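Local coordinates for uncharacterized protein (Bacteroides uniformis, PDB 4IYK), which is of unknown function but probably binds carbohydrate, and is built almost entirely of beta strands and loops, at residues V114-G118 / N119-A123; V149-N152 / V153-T156. All coordinates share one frame; numbering follows the deposited sequence.

Contact 1: residues V114-G118 / N119-A123; sequences VEKNG and NVITA
The peptide groups of Glu115 and Thr122 meet between two antiparallel strands, with Val114, Lys116, Ile121 and Ala123 on one face of this flat layer and Glu115, Asn117, Val120 and Thr122 on the other. Thr122 N reaches Glu115 O at 2.8 Å and almost straight (175° at the hydrogen), while Glu115 N returns to Thr122 O at 3.0 Å. Nearer the turn, Asn117 N donates to Val120 O at 3.0 Å; the reverse bond, from Val120 N, is weak.

On the first face Ile121 does most of the packing. Its CG2 crosses Val114 CG1 at 3.7 Å, and its other branch, swung beside the backbone N (chi1 -52°), carries CD1 to 3.7 Å from Lys116 CB. Beta-branched residues suit such extended backbone, and this face is turned inward: Phe199 of strand 196-206 covers both Val114 and Ile121. Cutting Ile121 back to an alanine would probably open a gap between Val114 CG1 and the Lys116 chain and leave Phe199 poorly packed. The long lysine lies along the surface, where, in the one of its two conformers described, NZ bonds Gly118 O at 2.8 Å.

The second face is wetter. A water donates to Val120 O at 2.7 Å and accepts from the Thr122 hydroxyl, 2.8 Å from OG1, so threonine here serves both strand geometry and solvent.

Gly118 has a positive phi of 77°, and a CB on it would run into Asn119 N; glycine is therefore the natural residue for this corner. With Asn119 following, it forms the type II' turn of a two-residue beta hairpin, whose strand 120-129 pairs on its other side with strand 178-183 in what is probably an immunoglobulin-like domain, consistent with its E-set family.

Contact 2: residues V149-N152 / V153-T156; sequences VGNN and VKLT
Gly150 and Val153 close a tight reverse turn in the long loop between strands 135-144 and 163-166. Gly150 N donates to Val153 O at 3.0 Å, and Val153 N answers to Gly150 O at 3.1 Å. The second bond is bent, its donor standing above the carbonyl plane (68° out of it) instead of on a lone pair. Gly150 is almost fully extended, a backbone shape that comes easily without a side chain.

Lys154 folds back over the turn. CG sits between its own backbone N and carbonyl carbon (chi1 61°), and from there the chain runs out straight across two carbonyl oxygens: CB lies 3.4 Å from Gly150 O and CE 3.3 Å from Asn151 O. The lysine ends alongside the Asn151 side chain, both pointing the same way.

Asn151 and Asn152, at the corners, have backbone angles close to those of a type I beta turn, which asparagine tolerates well. In this turn the ammonium and carboxamide do not bond directly; a water 2.8 Å from Lys154 NZ accepts from it and donates to Asn151 OD1 at 3.1 Å, and a second water repeats the link with a weak bond to NZ. Another water, 2.8 Å from Lys154 N, accepts that N-H and also donates to Asn152 O.

Tyr217 OH meets Asn151 N. The Asn152 carboxamide faces the N-terminal family region, ND2 bonded to Glu35 OE1 and OD1 to Asn36 ND2, which fixes which way round the amide sits.

In the fold
Both contacts lie in the C-terminal, E-set family region, contact 1 coming first along the chain. The centres of contacts 1 and 2 are about 18 Å apart and the nearest atoms of contacts 1 and 2 about 10 Å apart, so they do not touch. Strands 120-129 and 135-144 run between them: the first begins in contact 1, the second leads into the loop that holds contact 2. Strand 196-206 serves both, presenting Phe199 to the 114-123 hairpin and Arg200 to Val149 O. The hairpin lies farther out than the 149-156 loop, which bonds to Glu35 and Asn36 of the N-terminal family region and so probably helps hold the two parts of the chain together.

Contact 1: residues V114-G118 / N119-A123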
# COMPACT_ATOMS: atom_id res chain seq x y z
N VAL A 114 2.95 16.19 1.72
CA VAL A 114 1.60 16.56 1.26
C VAL A 114 1.18 17.79 2.07
O VAL A 114 1.10 17.73 3.30
CB VAL A 114 0.53 15.43 1.32
CG1 VAL A 114 -0.78 15.88 0.67
CG2 VAL A 114 1.03 14.14 0.66
N GLU A 115 0.94 18.92 1.40
CA GLU A 115 0.54 20.09 2.14
C GLU A 115 -0.46 20.96 1.39
O GLU A 115 -0.58 20.91 0.16
CB GLU A 115 1.75 20.94 2.59
CG GLU A 115 2.75 21.32 1.51
CD GLU A 115 3.98 22.04 2.03
OE1 GLU A 115 4.47 21.69 3.13
OE2 GLU A 115 4.47 22.95 1.32
N LYS A 116 -1.18 21.75 2.20
CA LYS A 116 -2.18 22.71 1.76
C LYS A 116 -1.54 24.08 1.70
O LYS A 116 -0.98 24.53 2.70
CB LYS A 116 -3.37 22.69 2.74
CG LYS A 116 -4.50 23.66 2.39
CD LYS A 116 -5.56 23.64 3.50
CE LYS A 116 -6.76 24.48 3.16
NZ LYS A 116 -6.51 25.94 3.27
N ASN A 117 -1.64 24.74 0.54
CA ASN A 117 -1.14 26.10 0.34
C ASN A 117 -2.24 26.87 -0.38
O ASN A 117 -2.47 26.63 -1.57
CB ASN A 117 0.21 26.13 -0.41
CG ASN A 117 1.31 25.27 0.20
OD1 ASN A 117 1.69 24.23 -0.36
ND2 ASN A 117 1.84 25.69 1.34
N GLY A 118 -2.92 27.72 0.36
CA GLY A 118 -4.04 28.48 -0.16
C GLY A 118 -5.19 27.50 -0.20
O GLY A 118 -5.50 26.86 0.81
N ASN A 119 -5.72 27.29 -1.41
CA ASN A 119 -6.84 26.40 -1.70
C ASN A 119 -6.40 25.19 -2.56
O ASN A 119 -7.20 24.64 -3.33
CB ASN A 119 -7.93 27.21 -2.41
CG ASN A 119 -9.31 26.84 -1.96
OD1 ASN A 119 -9.53 26.52 -0.79
ND2 ASN A 119 -10.28 26.91 -2.89
N VAL A 120 -5.13 24.80 -2.46
CA VAL A 120 -4.62 23.68 -3.26
C VAL A 120 -3.86 22.72 -2.35
O VAL A 120 -3.07 23.16 -1.52
CB VAL A 120 -3.73 24.14 -4.45
CG1 VAL A 120 -3.18 22.94 -5.23
CG2 VAL A 120 -4.47 25.09 -5.39
N ILE A 121 -4.10 21.42 -2.53
CA ILE A 121 -3.36 20.34 -1.88
C ILE A 121 -2.27 19.94 -2.87
O ILE A 121 -2.59 19.61 -4.00
CB ILE A 121 -4.27 19.15 -1.46
CG1 ILE A 121 -5.50 19.61 -0.62
CG2 ILE A 121 -3.44 18.06 -0.74
CD1 ILE A 121 -5.22 20.20 0.74
N THR A 122 -0.98 20.03 -2.47
CA THR A 122 0.15 19.66 -3.33
C THR A 122 0.97 18.53 -2.70
O THR A 122 1.35 18.62 -1.53
CB THR A 122 1.04 20.89 -3.65
OG1 THR A 122 0.26 21.79 -4.43
CG2 THR A 122 2.28 20.53 -4.46
N ALA A 123 1.29 17.50 -3.51
CA ALA A 123 2.12 16.38 -3.11
C ALA A 123 3.43 16.44 -3.89
O ALA A 123 3.42 16.72 -5.09
CB ALA A 123 1.41 15.06 -3.38
O HOH W 1 -0.62 23.76 -2.61

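Contact 2: residues V149-N152 / V153-T156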
# COMPACT_ATOMS: atom_id res chain seq x y z
N VAL A 149 -7.91 5.60 3.15
CA VAL A 149 -7.66 6.15 1.80
C VAL A 149 -6.62 5.28 1.03
O VAL A 149 -5.60 4.87 1.59
CB VAL A 149 -7.19 7.64 1.89
CG1 VAL A 149 -5.98 7.82 2.81
CG2 VAL A 149 -6.91 8.22 0.50
N GLY A 150 -6.90 5.05 -0.25
CA GLY A 150 -6.01 4.33 -1.16
C GLY A 150 -6.69 4.16 -2.51
O GLY A 150 -7.79 4.69 -2.71
N ASN A 151 -6.08 3.40 -3.42
CA ASN A 151 -6.67 3.07 -4.69
C ASN A 151 -8.02 2.37 -4.50
O ASN A 151 -8.89 2.51 -5.36
CB ASN A 151 -5.75 2.16 -5.54
CG ASN A 151 -6.29 1.90 -6.92
OD1 ASN A 151 -6.44 2.83 -7.72
ND2 ASN A 151 -6.62 0.63 -7.23
N ASN A 152 -8.21 1.65 -3.38
CA ASN A 152 -9.47 0.93 -3.15
C ASN A 152 -10.55 1.79 -2.44
O ASN A 152 -11.73 1.44 -2.49
CB ASN A 152 -9.22 -0.37 -2.35
CG ASN A 152 -10.42 -1.27 -2.35
OD1 ASN A 152 -10.92 -1.64 -3.40
ND2 ASN A 152 -11.02 -1.51 -1.17
N VAL A 153 -10.15 2.88 -1.74
CA VAL A 153 -11.03 3.76 -0.94
C VAL A 153 -10.68 5.22 -1.31
O VAL A 153 -9.71 5.78 -0.79
CB VAL A 153 -10.86 3.45 0.59
CG1 VAL A 153 -11.79 4.31 1.44
CG2 VAL A 153 -11.10 1.96 0.88
N LYS A 154 -11.38 5.77 -2.31
CA LYS A 154 -11.02 7.08 -2.83
C LYS A 154 -12.22 7.85 -3.36
O LYS A 154 -13.23 7.26 -3.76
CB LYS A 154 -10.00 6.91 -3.98
CG LYS A 154 -10.54 6.10 -5.16
CD LYS A 154 -9.47 5.77 -6.19
CE LYS A 154 -10.08 4.88 -7.26
NZ LYS A 154 -9.26 4.85 -8.48
N LEU A 155 -12.06 9.18 -3.38
CA LEU A 155 -13.03 10.12 -3.92
C LEU A 155 -12.72 10.35 -5.39
O LEU A 155 -11.58 10.21 -5.81
CB LEU A 155 -12.98 11.45 -3.13
CG LEU A 155 -13.36 11.35 -1.66
CD1 LEU A 155 -12.90 12.60 -0.90
CD2 LEU A 155 -14.88 11.10 -1.50
N THR A 156 -13.74 10.66 -6.18
CA THR A 156 -13.63 10.96 -7.61
C THR A 156 -13.41 12.47 -7.67
O THR A 156 -14.26 13.22 -7.17
CB THR A 156 -14.90 10.50 -8.31
OG1 THR A 156 -15.06 9.11 -8.03
CG2 THR A 156 -14.87 10.77 -9.82
O HOH W 2 -6.59 4.74 -9.74
O HOH W 3 -8.96 2.22 -9.47
O HOH W 4 -13.34 4.12 -3.42